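Local structure of methane monooxygenase hydroxylase, MmoD (Methylosinus sporium, 6D7K) at residues Ala23-Phe28 / Ser67-Gln72; Ala27-Leu32 / Asp56-Ala61. The protein binds the hydroxylase of soluble methane monooxygenase and probably regulates that enzyme, rather than being itself an established catalyst. All coordinates share one frame; numbering follows the deposited sequence.

Both contacts join strand 25-31, the second of a four-stranded antiparallel sheet, to helix 55-74, which follows the last strand and lies against one face of the sheet. The centres of the two contacts are about 15 Å apart, on opposite sides of the chain's centre. The strand enters at contact 1 and runs on into contact 2; the two contacts share Ala27 and Phe28. The helix meets them in reverse order, residues 56-61 first, so strand and helix run in broadly opposite senses, at a slant to each other. Contact 1 uses an aromatic pair and a lysine, contact 2 two hydroxyls, and together they hold the helix to the sheet at two places along its length. Other protein chains approach both.

Contact 1: residues Ala23-Phe28 / Ser67-Gln72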
loop_
_atom_site.group_PDB
_atom_site.type_symbol
_atom_site.label_atom_id
_atom_site.label_comp_id
_atom_site.label_asym_id
_atom_site.label_seq_id
_atom_site.Cartn_x
_atom_site.Cartn_y
_atom_site.Cartn_z
ATOM N N ALA H 23 19.392 21.594 -13.923
ATOM C CA ALA H 23 18.505 22.342 -13.030
ATOM C C ALA H 23 17.617 21.419 -12.202
ATOM O O ALA H 23 17.284 21.747 -11.057
ATOM C CB ALA H 23 17.644 23.316 -13.829
ATOM N N ARG H 24 17.236 20.264 -12.756
ATOM C CA ARG H 24 16.252 19.392 -12.145
ATOM C C ARG H 24 16.750 17.990 -11.833
ATOM O O ARG H 24 16.254 17.390 -10.881
ATOM C CB ARG H 24 15.005 19.283 -13.041
ATOM C CG ARG H 24 13.803 20.085 -12.519
ATOM C CD ARG H 24 12.648 20.169 -13.529
ATOM N NE ARG H 24 12.092 18.863 -13.880
ATOM C CZ ARG H 24 10.970 18.357 -13.373
ATOM N NH1 ARG H 24 10.271 19.043 -12.481
ATOM N NH2 ARG H 24 10.548 17.158 -13.756
ATOM N N TYR H 25 17.706 17.442 -12.582
ATOM C CA TYR H 25 18.114 16.051 -12.401
ATOM C C TYR H 25 19.551 15.947 -11.904
ATOM O O TYR H 25 20.397 16.772 -12.246
ATOM C CB TYR H 25 17.943 15.272 -13.695
ATOM C CG TYR H 25 16.487 15.058 -14.061
ATOM C CD1 TYR H 25 15.709 14.105 -13.392
ATOM C CD2 TYR H 25 15.884 15.802 -15.068
ATOM C CE1 TYR H 25 14.372 13.898 -13.727
ATOM C CE2 TYR H 25 14.548 15.599 -15.411
ATOM C CZ TYR H 25 13.797 14.651 -14.736
ATOM O OH TYR H 25 12.472 14.463 -15.065
ATOM N N GLU H 26 19.808 14.950 -11.061
ATOM C CA GLU H 26 21.156 14.546 -10.693
ATOM C C GLU H 26 21.267 13.033 -10.823
ATOM O O GLU H 26 20.282 12.316 -10.620
ATOM C CB GLU H 26 21.508 14.963 -9.267
ATOM C CG GLU H 26 21.568 16.459 -9.079
ATOM C CD GLU H 26 22.295 16.868 -7.807
ATOM O OE1 GLU H 26 21.798 16.541 -6.705
ATOM O OE2 GLU H 26 23.370 17.514 -7.918
ATOM N N ALA H 27 22.465 12.537 -11.154
ATOM C CA ALA H 27 22.694 11.094 -11.172
ATOM C C ALA H 27 24.064 10.770 -10.599
ATOM O O ALA H 27 25.054 11.421 -10.936
ATOM C CB ALA H 27 22.566 10.526 -12.587
ATOM N N PHE H 28 24.119 9.771 -9.732
ATOM C CA PHE H 28 25.366 9.339 -9.127
ATOM C C PHE H 28 25.651 7.906 -9.551
ATOM O O PHE H 28 24.744 7.165 -9.938
ATOM C CB PHE H 28 25.311 9.446 -7.600
ATOM C CG PHE H 28 25.152 10.870 -7.096
ATOM C CD1 PHE H 28 23.890 11.469 -7.020
ATOM C CD2 PHE H 28 26.263 11.613 -6.703
ATOM C CE1 PHE H 28 23.756 12.781 -6.565
ATOM C CE2 PHE H 28 26.125 12.924 -6.266
ATOM C CZ PHE H 28 24.875 13.503 -6.186
ATOM N N SER H 67 16.695 10.791 -20.939
ATOM C CA SER H 67 15.974 11.140 -22.153
ATOM C C SER H 67 14.500 10.812 -22.001
ATOM O O SER H 67 13.638 11.545 -22.494
ATOM C CB SER H 67 16.578 10.407 -23.348
ATOM O OG SER H 67 15.580 9.814 -24.152
ATOM N N HIS H 68 14.192 9.737 -21.281
ATOM C CA HIS H 68 12.806 9.330 -21.115
ATOM C C HIS H 68 12.098 10.269 -20.154
ATOM O O HIS H 68 11.029 10.799 -20.467
ATOM C CB HIS H 68 12.745 7.868 -20.642
ATOM C CG HIS H 68 11.462 7.492 -19.972
ATOM N ND1 HIS H 68 10.247 7.503 -20.627
ATOM C CD2 HIS H 68 11.202 7.107 -18.701
ATOM C CE1 HIS H 68 9.293 7.152 -19.781
ATOM N NE2 HIS H 68 9.845 6.901 -18.607
ATOM N N PHE H 69 12.702 10.508 -18.989
ATOM C CA PHE H 69 12.159 11.482 -18.049
ATOM C C PHE H 69 11.940 12.842 -18.702
ATOM O O PHE H 69 10.861 13.432 -18.583
ATOM C CB PHE H 69 13.085 11.602 -16.839
ATOM C CG PHE H 69 13.052 10.404 -15.949
ATOM C CD1 PHE H 69 12.175 9.371 -16.205
ATOM C CD2 PHE H 69 13.875 10.306 -14.854
ATOM C CE1 PHE H 69 12.132 8.256 -15.380
ATOM C CE2 PHE H 69 13.833 9.188 -14.025
ATOM C CZ PHE H 69 12.968 8.173 -14.288
ATOM N N LYS H 70 12.949 13.360 -19.401
ATOM C CA LYS H 70 12.816 14.699 -19.978
ATOM C C LYS H 70 11.708 14.751 -21.024
ATOM O O LYS H 70 10.964 15.734 -21.091
ATOM C CB LYS H 70 14.152 15.160 -20.568
ATOM C CG LYS H 70 15.213 15.403 -19.506
ATOM C CD LYS H 70 16.546 15.774 -20.118
ATOM C CE LYS H 70 17.621 15.924 -19.053
ATOM N NZ LYS H 70 17.592 17.263 -18.420
ATOM N N ARG H 71 11.579 13.703 -21.842
ATOM C CA ARG H 71 10.448 13.603 -22.760
ATOM C C ARG H 71 9.119 13.660 -22.015
ATOM O O ARG H 71 8.164 14.290 -22.483
ATOM C CB ARG H 71 10.542 12.308 -23.564
ATOM C CG ARG H 71 10.764 12.508 -25.042
ATOM C CD ARG H 71 10.895 11.176 -25.742
ATOM N NE ARG H 71 12.281 10.862 -26.084
ATOM C CZ ARG H 71 12.848 11.185 -27.245
ATOM N NH1 ARG H 71 12.134 11.832 -28.159
ATOM N NH2 ARG H 71 14.123 10.861 -27.493
ATOM N N GLN H 72 9.033 12.993 -20.861
ATOM C CA GLN H 72 7.822 13.075 -20.052
ATOM C C GLN H 72 7.560 14.512 -19.635
ATOM O O GLN H 72 6.442 15.018 -19.778
ATOM C CB GLN H 72 7.925 12.160 -18.822
ATOM C CG GLN H 72 7.821 10.669 -19.154
ATOM C CD GLN H 72 7.478 9.777 -17.961
ATOM O OE1 GLN H 72 8.144 9.813 -16.919
ATOM N NE2 GLN H 72 6.434 8.958 -18.119
#
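Tyr25 makes the apolar part of this contact with Phe69. Its ring leans obliquely against the phenylalanine: the hydroxyl end meets the CB methylene, with Tyr25 OH 3.4 Å from Phe69 CB and Tyr25 CZ 3.8 Å from the same atom. Further round, Tyr25 CE1 comes to 3.8 Å from Phe69 CD2, and the two side chains point along crossing lines without stacking. With chi1 of Tyr25 at -70°, CG lies beside the backbone N and anti to the carbonyl carbon, and the tyrosine CB already points at the helix.

Tyr25 sits at the start of strand 25-31 and Phe69 well along helix 55-74, in a ββββα fold in which the single helix lies on one face of a four-stranded antiparallel meander. Their packing joins sheet to helix towards the C-terminal end of that helix, and another protein chain packs on Phe69.

Lys70 supplies the aliphatic and charged part. Its chain passes the tyrosine in the opposite sense, CG lying 4.2 Å from Tyr25 CE2, and the bend at chi4 (-83°) carries NZ to 4.0 Å from Tyr25 CD2. The ammonium pairs with Asp22 OD2, in the turn just before the strand.

Tyr25 OH, on a buried residue, hydrogen-bonds to Asp73 OD2 and Arg42 NE. Arg24 NH2 forms a salt bridge to the same carboxylate oxygen, Asp73 OD2.

Contact 2: residues Ala27-Leu32 / Asp56-Ala61; sequences AFTVDL and DSSRKA
Ser58 OG has two hydrogen-bonding partners: Thr29 OG1 across the contact at 3.1 Å, and the carbonyl oxygen of Ser54, four residues earlier and just before the helix. This is helix-on-sheet packing in a ββββα fold, where the first turns of helix 55-74 lie against the later half of strand 25-31. The contact is small, about 68 Å² summed over both sides, and Thr29 and Ser58 carry it.

Thr29 points its CB at the helix, and its chi1 of -168° sets OG1 opposite the backbone N, beside the carbonyl carbon, from where it meets the serine. The methyl CG2 falls between the backbone N and the carbonyl carbon. On the other side, Ser58 also directs CB toward the strand, with OG beside its own backbone N at chi1 -72°. Thr29 CA and Ser58 CA, 6.9 Å apart, are the nearest CA pair of the two segments.

Both residues are buried, and the bond between them gives each hydroxyl a partner inside the protein. Trp36 of strand 36-42 touches both residues, while Ile19 of strand 17-21 and Phe55 of the helix also pack on Thr29. Beyond the bond, Thr29 OG1 lies 3.6 Å from Ser58 CB, and the nearest carbon pair, Thr29 CB and Ser58 CB, is 4.1 Å apart.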
loop_
_atom_site.group_PDB
_atom_site.type_symbol
_atom_site.label_atom_id
_atom_site.label_comp_id
_atom_site.label_asym_id
_atom_site.label_seq_id
_atom_site.Cartn_x
_atom_site.Cartn_y
_atom_site.Cartn_z
ATOM N N ALA H 27 22.465 12.537 -11.154
ATOM C CA ALA H 27 22.694 11.094 -11.172
ATOM C C ALA H 27 24.064 10.770 -10.599
ATOM O O ALA H 27 25.054 11.421 -10.936
ATOM C CB ALA H 27 22.566 10.526 -12.587
ATOM N N PHE H 28 24.119 9.771 -9.732
ATOM C CA PHE H 28 25.366 9.339 -9.127
ATOM C C PHE H 28 25.651 7.906 -9.551
ATOM O O PHE H 28 24.744 7.165 -9.938
ATOM C CB PHE H 28 25.311 9.446 -7.600
ATOM C CG PHE H 28 25.152 10.870 -7.096
ATOM C CD1 PHE H 28 23.890 11.469 -7.020
ATOM C CD2 PHE H 28 26.263 11.613 -6.703
ATOM C CE1 PHE H 28 23.756 12.781 -6.565
ATOM C CE2 PHE H 28 26.125 12.924 -6.266
ATOM C CZ PHE H 28 24.875 13.503 -6.186
ATOM N N THR H 29 26.885 7.505 -9.390
ATOM C CA THR H 29 27.348 6.167 -9.640
ATOM C C THR H 29 28.479 5.779 -8.713
ATOM O O THR H 29 29.307 6.535 -8.427
ATOM C CB THR H 29 27.699 5.910 -11.096
ATOM O OG1 THR H 29 27.870 4.528 -11.264
ATOM C CG2 THR H 29 28.909 6.522 -11.439
ATOM N N VAL H 30 28.467 4.563 -8.237
ATOM C CA VAL H 30 29.471 4.072 -7.360
ATOM C C VAL H 30 29.935 2.693 -7.768
ATOM O O VAL H 30 29.176 1.903 -8.154
ATOM C CB VAL H 30 28.956 4.068 -5.937
ATOM C CG1 VAL H 30 27.885 3.063 -5.767
ATOM C CG2 VAL H 30 30.033 3.772 -4.971
ATOM N N ASP H 31 31.230 2.461 -7.683
ATOM C CA ASP H 31 31.910 1.234 -8.006
ATOM C C ASP H 31 31.785 0.295 -6.856
ATOM O O ASP H 31 32.221 0.573 -5.800
ATOM C CB ASP H 31 33.368 1.579 -8.171
ATOM C CG ASP H 31 34.161 0.536 -8.854
ATOM O OD1 ASP H 31 33.684 -0.559 -9.082
ATOM O OD2 ASP H 31 35.296 0.822 -9.178
ATOM N N LEU H 32 31.216 -0.857 -7.091
ATOM C CA LEU H 32 31.041 -1.786 -6.043
ATOM C C LEU H 32 31.789 -3.051 -6.250
ATOM O O LEU H 32 31.433 -3.991 -5.622
ATOM C CB LEU H 32 29.582 -2.147 -5.932
ATOM C CG LEU H 32 28.501 -1.194 -5.497
ATOM C CD1 LEU H 32 27.237 -1.982 -5.388
ATOM C CD2 LEU H 32 28.808 -0.561 -4.180
ATOM N N ASP H 56 31.603 3.779 -17.598
ATOM C CA ASP H 56 31.227 4.220 -18.940
ATOM C C ASP H 56 29.757 3.930 -19.227
ATOM O O ASP H 56 29.028 4.803 -19.719
ATOM C CB ASP H 56 32.096 3.542 -20.008
ATOM C CG ASP H 56 33.595 3.646 -19.739
ATOM O OD1 ASP H 56 34.073 3.248 -18.642
ATOM O OD2 ASP H 56 34.301 4.089 -20.669
ATOM N N SER H 57 29.306 2.689 -18.959
ATOM C CA SER H 57 27.924 2.306 -19.259
ATOM C C SER H 57 26.933 2.837 -18.222
ATOM O O SER H 57 25.744 2.961 -18.530
ATOM C CB SER H 57 27.804 0.780 -19.403
ATOM O OG SER H 57 28.483 0.062 -18.376
ATOM N N SER H 58 27.398 3.154 -17.012
ATOM C CA SER H 58 26.599 3.946 -16.090
ATOM C C SER H 58 26.153 5.244 -16.738
ATOM O O SER H 58 24.974 5.623 -16.657
ATOM C CB SER H 58 27.401 4.248 -14.832
ATOM O OG SER H 58 27.560 3.096 -14.032
ATOM N N ARG H 59 27.090 5.951 -17.376
ATOM C CA ARG H 59 26.739 7.222 -18.000
ATOM C C ARG H 59 25.732 7.018 -19.115
ATOM O O ARG H 59 24.745 7.754 -19.223
ATOM C CB ARG H 59 27.989 7.909 -18.536
ATOM C CG ARG H 59 28.972 8.281 -17.446
ATOM C CD ARG H 59 30.237 8.859 -18.023
ATOM N NE ARG H 59 30.152 10.301 -18.185
ATOM C CZ ARG H 59 31.105 11.049 -18.732
ATOM N NH1 ARG H 59 32.221 10.495 -19.195
ATOM N NH2 ARG H 59 30.939 12.363 -18.815
ATOM N N LYS H 60 25.960 6.015 -19.952
ATOM C CA LYS H 60 25.064 5.759 -21.072
ATOM C C LYS H 60 23.683 5.361 -20.576
ATOM O O LYS H 60 22.666 5.822 -21.109
ATOM C CB LYS H 60 25.677 4.677 -21.960
ATOM C CG LYS H 60 26.958 5.123 -22.634
ATOM C CD LYS H 60 26.653 5.898 -23.923
ATOM C CE LYS H 60 25.537 5.191 -24.734
ATOM N NZ LYS H 60 25.011 5.942 -25.931
ATOM N N ALA H 61 23.639 4.530 -19.526
ATOM C CA ALA H 61 22.380 4.107 -18.929
ATOM C C ALA H 61 21.591 5.294 -18.386
ATOM O O ALA H 61 20.402 5.458 -18.688
ATOM C CB ALA H 61 22.666 3.107 -17.811
#